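Local coordinates for protein beta-lactamase (Sphaerobacter thermophilus, PDB 4EWF) that probably hydrolyses the amide bond of beta-lactams to give substituted beta-amino acids, at residues A[9-18]-A[258-267]. Residues are numbered along the deposited sequence; the frame is centred on the assembly and turned at random. Where two conformers were deposited one is given.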
ATOM      1  N   ILE A   9       1.448   0.980  26.364  1.00 35.29           N
ATOM      2  CA  ILE A   9       0.528   1.537  25.369  1.00 25.48           C
ATOM      3  C   ILE A   9      -0.946   1.241  25.649  1.00 28.32           C
ATOM      4  O   ILE A   9      -1.326   0.101  25.874  1.00 29.93           O
ATOM      5  CB  ILE A   9       0.872   1.047  23.937  1.00 25.92           C
ATOM      6  CG1 ILE A   9       2.294   1.468  23.562  1.00 32.17           C
ATOM      7  CG2 ILE A   9      -0.122   1.603  22.934  1.00 26.13           C
ATOM      8  CD1 ILE A   9       2.799   0.824  22.289  1.00 30.38           C
ATOM      9  N   ASP A  10      -1.765   2.288  25.626  1.00 26.45           N
ATOM     10  CA  ASP A  10      -3.216   2.159  25.732  1.00 27.99           C
ATOM     11  C   ASP A  10      -3.799   2.139  24.314  1.00 23.96           C
ATOM     12  O   ASP A  10      -3.806   3.169  23.639  1.00 23.29           O
ATOM     13  CB  ASP A  10      -3.763   3.363  26.529  1.00 29.52           C
ATOM     14  CG  ASP A  10      -5.276   3.299  26.776  1.00 31.31           C
ATOM     15  OD1 ASP A  10      -5.969   2.497  26.130  1.00 25.32           O
ATOM     16  OD2 ASP A  10      -5.786   4.086  27.611  1.00 32.89           O
ATOM     17  N   TRP A  11      -4.294   0.978  23.864  1.00 20.76           N
ATOM     18  CA  TRP A  11      -4.874   0.844  22.529  1.00 23.92           C
ATOM     19  C   TRP A  11      -6.382   1.101  22.470  1.00 22.60           C
ATOM     20  O   TRP A  11      -6.982   0.963  21.411  1.00 22.51           O
ATOM     21  CB  TRP A  11      -4.614  -0.552  21.937  1.00 25.09           C
ATOM     22  CG  TRP A  11      -3.176  -0.871  21.673  1.00 24.87           C
ATOM     23  CD1 TRP A  11      -2.365  -1.699  22.405  1.00 27.48           C
ATOM     24  CD2 TRP A  11      -2.373  -0.368  20.599  1.00 20.67           C
ATOM     25  NE1 TRP A  11      -1.112  -1.743  21.843  1.00 29.93           N
ATOM     26  CE2 TRP A  11      -1.093  -0.940  20.727  1.00 23.68           C
ATOM     27  CE3 TRP A  11      -2.619   0.505  19.528  1.00 25.01           C
ATOM     28  CZ2 TRP A  11      -0.051  -0.667  19.832  1.00 21.50           C
ATOM     29  CZ3 TRP A  11      -1.584   0.781  18.637  1.00 28.65           C
ATOM     30  CH2 TRP A  11      -0.315   0.191  18.799  1.00 28.23           C
ATOM     31  N   SER A  12      -6.994   1.456  23.595  1.00 22.47           N
ATOM     32  CA  SER A  12      -8.450   1.620  23.633  1.00 26.55           C
ATOM     33  C   SER A  12      -8.983   2.626  22.608  1.00 24.98           C
ATOM     34  O   SER A  12     -10.083   2.453  22.090  1.00 25.95           O
ATOM     35  CB  SER A  12      -8.931   1.993  25.047  1.00 26.10           C
ATOM     36  OG  SER A  12      -8.494   3.288  25.406  1.00 26.24           O
ATOM     37  N   GLY A  13      -8.214   3.674  22.312  1.00 23.17           N
ATOM     38  CA  GLY A  13      -8.637   4.660  21.329  1.00 17.23           C
ATOM     39  C   GLY A  13      -8.618   4.087  19.922  1.00 25.09           C
ATOM     40  O   GLY A  13      -9.512   4.340  19.119  1.00 22.62           O
ATOM     41  N   VAL A  14      -7.594   3.297  19.618  1.00 20.37           N
ATOM     42  CA  VAL A  14      -7.536   2.608  18.341  1.00 18.71           C
ATOM     43  C   VAL A  14      -8.709   1.614  18.210  1.00 21.35           C
ATOM     44  O   VAL A  14      -9.387   1.563  17.180  1.00 20.04           O
ATOM     45  CB  VAL A  14      -6.189   1.873  18.175  1.00 19.53           C
ATOM     46  CG1 VAL A  14      -6.155   1.107  16.842  1.00 20.37           C
ATOM     47  CG2 VAL A  14      -5.037   2.861  18.284  1.00 20.11           C
ATOM     48  N   ALA A  15      -8.959   0.844  19.268  1.00 22.66           N
ATOM     49  CA  ALA A  15     -10.093  -0.080  19.268  1.00 24.32           C
ATOM     50  C   ALA A  15     -11.428   0.662  19.079  1.00 24.35           C
ATOM     51  O   ALA A  15     -12.286   0.204  18.330  1.00 23.85           O
ATOM     52  CB  ALA A  15     -10.106  -0.926  20.530  1.00 24.51           C
ATOM     53  N   ALA A  16     -11.597   1.804  19.753  1.00 22.19           N
ATOM     54  CA  ALA A  16     -12.809   2.614  19.578  1.00 22.52           C
ATOM     55  C   ALA A  16     -12.985   3.111  18.145  1.00 25.66           C
ATOM     56  O   ALA A  16     -14.106   3.143  17.633  1.00 25.26           O
ATOM     57  CB  ALA A  16     -12.824   3.812  20.548  1.00 23.13           C
ATOM     58  N   ALA A  17     -11.889   3.536  17.514  1.00 22.33           N
ATOM     59  CA  ALA A  17     -11.939   3.999  16.129  1.00 22.58           C
ATOM     60  C   ALA A  17     -12.378   2.859  15.205  1.00 23.54           C
ATOM     61  O   ALA A  17     -13.160   3.049  14.263  1.00 20.11           O
ATOM     62  CB  ALA A  17     -10.565   4.538  15.695  1.00 22.02           C
ATOM     63  N   VAL A  18     -11.852   1.671  15.471  1.00 21.84           N
ATOM     64  CA  VAL A  18     -12.215   0.493  14.694  1.00 22.85           C
ATOM     65  C   VAL A  18     -13.698   0.184  14.878  1.00 23.02           C
ATOM     66  O   VAL A  18     -14.419  -0.024  13.905  1.00 23.86           O
ATOM     67  CB  VAL A  18     -11.348  -0.737  15.084  1.00 19.95           C
ATOM     68  CG1 VAL A  18     -11.905  -2.042  14.473  1.00 17.82           C
ATOM     69  CG2 VAL A  18      -9.908  -0.525  14.640  1.00 20.04           C
ATOM     70  N   ASP A 258      -8.843   8.150  11.071  1.00 18.39           N
ATOM     71  CA  ASP A 258      -9.128   8.131  12.523  1.00 20.13           C
ATOM     72  C   ASP A 258      -8.361   7.029  13.258  1.00 19.02           C
ATOM     73  O   ASP A 258      -7.865   7.208  14.374  1.00 20.27           O
ATOM     74  CB  ASP A 258     -10.631   7.945  12.778  1.00 27.06           C
ATOM     75  CG  ASP A 258     -11.446   9.199  12.460  1.00 42.81           C
ATOM     76  OD1 ASP A 258     -10.855  10.295  12.368  1.00 48.09           O
ATOM     77  OD2 ASP A 258     -12.683   9.088  12.309  1.00 53.38           O
ATOM     78  N   ILE A 259      -8.309   5.859  12.647  1.00 17.65           N
ATOM     79  CA  ILE A 259      -7.561   4.752  13.240  1.00 17.17           C
ATOM     80  C   ILE A 259      -6.066   5.114  13.342  1.00 19.96           C
ATOM     81  O   ILE A 259      -5.423   4.894  14.379  1.00 18.41           O
ATOM     82  CB  ILE A 259      -7.766   3.483  12.394  1.00 17.56           C
ATOM     83  CG1 ILE A 259      -9.188   2.946  12.606  1.00 18.20           C
ATOM     84  CG2 ILE A 259      -6.718   2.424  12.736  1.00 21.82           C
ATOM     85  CD1 ILE A 259      -9.615   1.901  11.534  1.00 21.28           C
ATOM     86  N   THR A 260      -5.525   5.678  12.258  1.00 18.87           N
ATOM     87  CA  THR A 260      -4.127   6.106  12.202  1.00 21.21           C
ATOM     88  C   THR A 260      -3.822   7.206  13.238  1.00 22.38           C
ATOM     89  O   THR A 260      -2.835   7.154  13.985  1.00 23.15           O
ATOM     90  CB  THR A 260      -3.763   6.591  10.752  1.00 17.94           C
ATOM     91  OG1 THR A 260      -3.930   5.516   9.825  1.00 22.98           O
ATOM     92  CG2 THR A 260      -2.327   7.101  10.681  1.00 20.37           C
ATOM     93  N   ARG A 261      -4.699   8.191  13.320  1.00 21.01           N
ATOM     94  CA  ARG A 261      -4.510   9.241  14.301  1.00 24.05           C
ATOM     95  C   ARG A 261      -4.467   8.686  15.729  1.00 18.82           C
ATOM     96  O   ARG A 261      -3.613   9.080  16.535  1.00 22.06           O
ATOM     97  CB  ARG A 261      -5.619  10.279  14.183  1.00 25.22           C
ATOM     98  CG  ARG A 261      -5.399  11.459  15.091  1.00 36.55           C
ATOM     99  CD  ARG A 261      -6.654  11.806  15.846  1.00 50.15           C
ATOM    100  NE  ARG A 261      -7.375  12.906  15.233  1.00 53.43           N
ATOM    101  CZ  ARG A 261      -8.642  12.839  14.835  1.00 64.80           C
ATOM    102  NH1 ARG A 261      -9.229  13.902  14.292  1.00 66.03           N
ATOM    103  NH2 ARG A 261      -9.326  11.713  14.988  1.00 65.54           N
ATOM    104  N   ALA A 262      -5.411   7.800  16.041  1.00 19.87           N
ATOM    105  CA  ALA A 262      -5.492   7.220  17.367  1.00 25.32           C
ATOM    106  C   ALA A 262      -4.226   6.414  17.644  1.00 24.02           C
ATOM    107  O   ALA A 262      -3.759   6.364  18.765  1.00 21.57           O
ATOM    108  CB  ALA A 262      -6.730   6.324  17.483  1.00 21.60           C
ATOM    109  N   ALA A 263      -3.682   5.775  16.610  1.00 22.09           N
ATOM    110  CA  ALA A 263      -2.458   4.989  16.771  1.00 19.52           C
ATOM    111  C   ALA A 263      -1.242   5.885  17.029  1.00 20.58           C
ATOM    112  O   ALA A 263      -0.376   5.560  17.855  1.00 21.15           O
ATOM    113  CB  ALA A 263      -2.231   4.084  15.544  1.00 18.27           C
ATOM    114  N   LEU A 264      -1.195   7.030  16.349  1.00 21.27           N
ATOM    115  CA  LEU A 264      -0.115   7.991  16.557  1.00 22.68           C
ATOM    116  C   LEU A 264      -0.130   8.523  17.994  1.00 27.58           C
ATOM    117  O   LEU A 264       0.920   8.645  18.637  1.00 20.80           O
ATOM    118  CB  LEU A 264      -0.201   9.146  15.547  1.00 21.32           C
ATOM    119  CG  LEU A 264       0.197   8.855  14.084  1.00 26.36           C
ATOM    120  CD1 LEU A 264      -0.300   9.968  13.155  1.00 26.32           C
ATOM    121  CD2 LEU A 264       1.713   8.680  13.920  1.00 25.10           C
ATOM    122  N   GLN A 265      -1.320   8.837  18.492  1.00 21.26           N
ATOM    123  CA  GLN A 265      -1.470   9.258  19.888  1.00 22.60           C
ATOM    124  C   GLN A 265      -1.100   8.137  20.864  1.00 20.47           C
ATOM    125  O   GLN A 265      -0.390   8.363  21.845  1.00 22.55           O
ATOM    126  CB  GLN A 265      -2.903   9.740  20.149  1.00 26.05           C
ATOM    127  CG  GLN A 265      -3.286  11.021  19.385  1.00 29.42           C
ATOM    128  CD  GLN A 265      -4.785  11.299  19.419  1.00 32.52           C
ATOM    129  OE1 GLN A 265      -5.568  10.487  19.913  1.00 39.21           O
ATOM    130  NE2 GLN A 265      -5.187  12.444  18.887  1.00 28.86           N
ATOM    131  N   ALA A 266      -1.574   6.920  20.593  1.00 24.57           N
ATOM    132  CA  ALA A 266      -1.345   5.806  21.525  1.00 24.73           C
ATOM    133  C   ALA A 266       0.153   5.506  21.724  1.00 28.48           C
ATOM    134  O   ALA A 266       0.585   5.173  22.824  1.00 25.77           O
ATOM    135  CB  ALA A 266      -2.095   4.538  21.062  1.00 23.44           C
ATOM    136  N   THR A 267       0.932   5.641  20.656  0.96 25.77           N
ATOM    137  CA  THR A 267       2.349   5.288  20.684  0.96 29.03           C
ATOM    138  C   THR A 267       3.236   6.473  21.050  0.96 33.18           C
ATOM    139  O   THR A 267       4.455   6.332  21.135  0.96 31.28           O
ATOM    140  CB  THR A 267       2.807   4.733  19.310  0.96 26.17           C
ATOM    141  OG1 THR A 267       2.577   5.720  18.300  0.96 29.64           O
ATOM    142  CG2 THR A 267       2.020   3.502  18.961  0.96 26.15           C
TER
HETATM  143  O   HOH W   1      -1.006   5.058  25.214  1.00 22.22           O
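A chi1 of 178° turns V14 CG2 away from its own carbonyl carbon and toward helix 258-266, 3.6 Å from A263 N. I259 CG1 holds the same position, anti to its carbonyl carbon (chi1 -73°), which lays CG1 against A17 CB at 3.7 Å and carries CD1 on to V18 CG2. V14 is a knob in a hole formed by I259, A262, A263 and A266. G13, A17, A262 and A266 line the interface: A262 CB rests 3.8 Å from G13 O, and the axes of helices 12-18 and 258-266 approach to 8.2 Å, running antiparallel at 174°. These are the N- and C-terminal helices that pack side by side on one face of the five-stranded antiparallel sheet in the class A beta-lactamase fold; I32 of strand 27-33 touches V14, I259 and A263 from the sheet side. Towards the chain ends, A266 CB presses against D10 O at 3.4 Å and I9 CG2 at 4.0 Å. I9 CG2 also covers one face of the W11 indole near its rim, while W11 CH2 reaches T267 CG2 obliquely; W11 NE1 is hydrogen-bonded to E38 OE1. D10 OD1 caps helix 12-22, accepting from S12 N at 2.9 Å and from S12 OG. One water joins the backbones, accepting from D10 N and donating to A266 O, 2.9 Å from each.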